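Local coordinates for COG0778: Nitroreductase (Streptococcus pneumoniae, PDB 2B67), which binds flavin mononucleotide and belongs to the nitroreductase family of flavin-dependent oxidoreductases, probably using a reduced nicotinamide nucleotide as electron donor, at the interface of chains A and B. Residues are numbered along the deposited sequence; one frame, centred on the assembly and turned at random. Chains: chain A/B, COG0778: Nitroreductase.

The interface of chains A and B. Residues chain A 195, 200; chain B 37, 48-50, 90, 93.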
loop_
_atom_site.group_PDB
_atom_site.type_symbol
_atom_site.label_atom_id
_atom_site.label_comp_id
_atom_site.label_asym_id
_atom_site.label_seq_id
_atom_site.Cartn_x
_atom_site.Cartn_y
_atom_site.Cartn_z
ATOM N N LEU A 195 -9.739 -9.057 -12.016
ATOM C CA LEU A 195 -9.682 -10.501 -12.257
ATOM C C LEU A 195 -10.568 -11.286 -11.290
ATOM O O LEU A 195 -10.713 -10.892 -10.134
ATOM C CB LEU A 195 -8.243 -10.993 -12.120
ATOM C CG LEU A 195 -7.264 -10.504 -13.179
ATOM C CD1 LEU A 195 -5.836 -10.679 -12.617
ATOM C CD2 LEU A 195 -7.438 -11.252 -14.523
ATOM N N ILE A 200 -6.529 -15.466 -8.830
ATOM C CA ILE A 200 -5.349 -14.857 -8.194
ATOM C C ILE A 200 -5.054 -15.462 -6.818
ATOM O O ILE A 200 -4.169 -14.997 -6.122
ATOM C CB ILE A 200 -5.478 -13.301 -8.083
ATOM C CG1 ILE A 200 -6.697 -12.929 -7.237
ATOM C CG2 ILE A 200 -5.543 -12.646 -9.474
ATOM C CD1 ILE A 200 -6.857 -11.486 -7.011
ATOM N N THR B 37 -8.782 -6.919 -3.343
ATOM C CA THR B 37 -8.413 -6.686 -4.735
ATOM C C THR B 37 -9.312 -5.707 -5.489
ATOM O O THR B 37 -9.037 -5.386 -6.640
ATOM C CB THR B 37 -8.182 -8.018 -5.505
ATOM O OG1 THR B 37 -9.409 -8.699 -5.655
ATOM C CG2 THR B 37 -7.230 -8.941 -4.724
ATOM N N TRP B 48 -0.906 -8.948 -8.586
ATOM C CA TRP B 48 -0.736 -9.679 -7.369
ATOM C C TRP B 48 -1.196 -11.144 -7.447
ATOM O O TRP B 48 -2.022 -11.525 -8.314
ATOM C CB TRP B 48 -1.405 -8.922 -6.226
ATOM C CG TRP B 48 -2.729 -8.281 -6.588
ATOM C CD1 TRP B 48 -3.873 -8.929 -6.953
ATOM C CD2 TRP B 48 -3.054 -6.881 -6.560
ATOM N NE1 TRP B 48 -4.883 -8.019 -7.170
ATOM C CE2 TRP B 48 -4.409 -6.758 -6.940
ATOM C CE3 TRP B 48 -2.324 -5.722 -6.285
ATOM C CZ2 TRP B 48 -5.056 -5.530 -7.038
ATOM C CZ3 TRP B 48 -2.972 -4.485 -6.377
ATOM C CH2 TRP B 48 -4.329 -4.404 -6.735
ATOM N N LYS B 49 -0.593 -11.955 -6.565
ATOM C CA LYS B 49 -0.979 -13.331 -6.299
ATOM C C LYS B 49 -0.972 -13.580 -4.790
ATOM O O LYS B 49 0.024 -13.306 -4.084
ATOM C CB LYS B 49 -0.039 -14.335 -7.000
ATOM C CG LYS B 49 -0.439 -15.805 -6.774
ATOM C CD LYS B 49 0.669 -16.763 -7.207
ATOM C CE LYS B 49 0.601 -17.037 -8.693
ATOM N NZ LYS B 49 -0.805 -17.396 -9.117
ATOM N N PHE B 50 -2.096 -14.096 -4.306
ATOM C CA PHE B 50 -2.286 -14.373 -2.903
ATOM C C PHE B 50 -2.164 -15.860 -2.662
ATOM O O PHE B 50 -2.975 -16.632 -3.155
ATOM C CB PHE B 50 -3.670 -13.903 -2.508
ATOM C CG PHE B 50 -3.833 -12.416 -2.580
ATOM C CD1 PHE B 50 -4.082 -11.779 -3.795
ATOM C CD2 PHE B 50 -3.710 -11.642 -1.432
ATOM C CE1 PHE B 50 -4.209 -10.389 -3.843
ATOM C CE2 PHE B 50 -3.855 -10.245 -1.485
ATOM C CZ PHE B 50 -4.109 -9.637 -2.678
ATOM N N ARG B 90 1.392 -9.889 -17.383
ATOM C CA ARG B 90 0.272 -9.521 -16.530
ATOM C C ARG B 90 -0.760 -8.712 -17.323
ATOM O O ARG B 90 -1.965 -9.003 -17.243
ATOM C CB ARG B 90 0.787 -8.785 -15.277
ATOM C CG ARG B 90 -0.261 -8.105 -14.402
ATOM C CD ARG B 90 -1.294 -9.044 -13.793
ATOM N NE ARG B 90 -0.691 -10.281 -13.272
ATOM C CZ ARG B 90 -1.243 -11.078 -12.362
ATOM N NH1 ARG B 90 -2.410 -10.783 -11.799
ATOM N NH2 ARG B 90 -0.609 -12.175 -11.995
ATOM N N LYS B 93 -2.600 -11.003 -19.676
ATOM C CA LYS B 93 -3.505 -11.827 -18.875
ATOM C C LYS B 93 -4.825 -11.096 -18.594
ATOM O O LYS B 93 -5.914 -11.623 -18.839
ATOM C CB LYS B 93 -2.806 -12.249 -17.573
ATOM C CG LYS B 93 -3.678 -12.995 -16.566
ATOM C CD LYS B 93 -2.889 -13.152 -15.257
ATOM C CE LYS B 93 -3.649 -13.948 -14.221
ATOM N NZ LYS B 93 -3.472 -15.420 -14.396
HETATM O O HOH W 1 -9.418 -9.706 -8.011
#
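The phenyl ring of B:Phe50 meets the carbonyl oxygen of A:Ile200 at its edge, in the ring plane, with CD1 4.0 Å from that O. Across the patch, the guanidinium of B:Arg90 is sandwiched within its own chain: CD of B:Lys93 lies over the centre of one face, and the backbone N of B:Trp48 is over the other, nearer its margin. NH1 of B:Arg90 reaches CD1 of A:Leu195 at 3.5 Å, a van der Waals contact in which the two side chains cross obliquely. The indole of B:Trp48 runs alongside A:Ile200, the two running in parallel direction, and its CD1 lies 3.9 Å from the isoleucine CD1. That methyl also meets CG2 of B:Thr37 tip to tip at 3.4 Å, a tight carbon contact. A:Ile200 holds CG1 between its backbone N and carbonyl carbon (chi1 60°), and the extended chi2 of 177° carries CD1 onward to the threonine and the indole. Its other branch, CG2, packs 3.9 Å from the backbone O of B:Trp48. A:Ile200 has 94 Å² hidden by chain B, more than any other residue of this patch of the two-fold interface, and meets the start of strand 48-53 through both side chain and backbone. Nitroreductase-family enzymes are typically dimers, and the segment leading to the C-terminus of one subunit here packs on its partner. A water bridges the chains between the carbonyl O of A:Leu195 and the hydroxyl OG1 of B:Thr37, 2.6 Å from the latter. A direct polar link is the hydrogen bond from B:Phe50 N to A:Ile200 O, 2.9 Å long and nearly straight at 170° about the hydrogen.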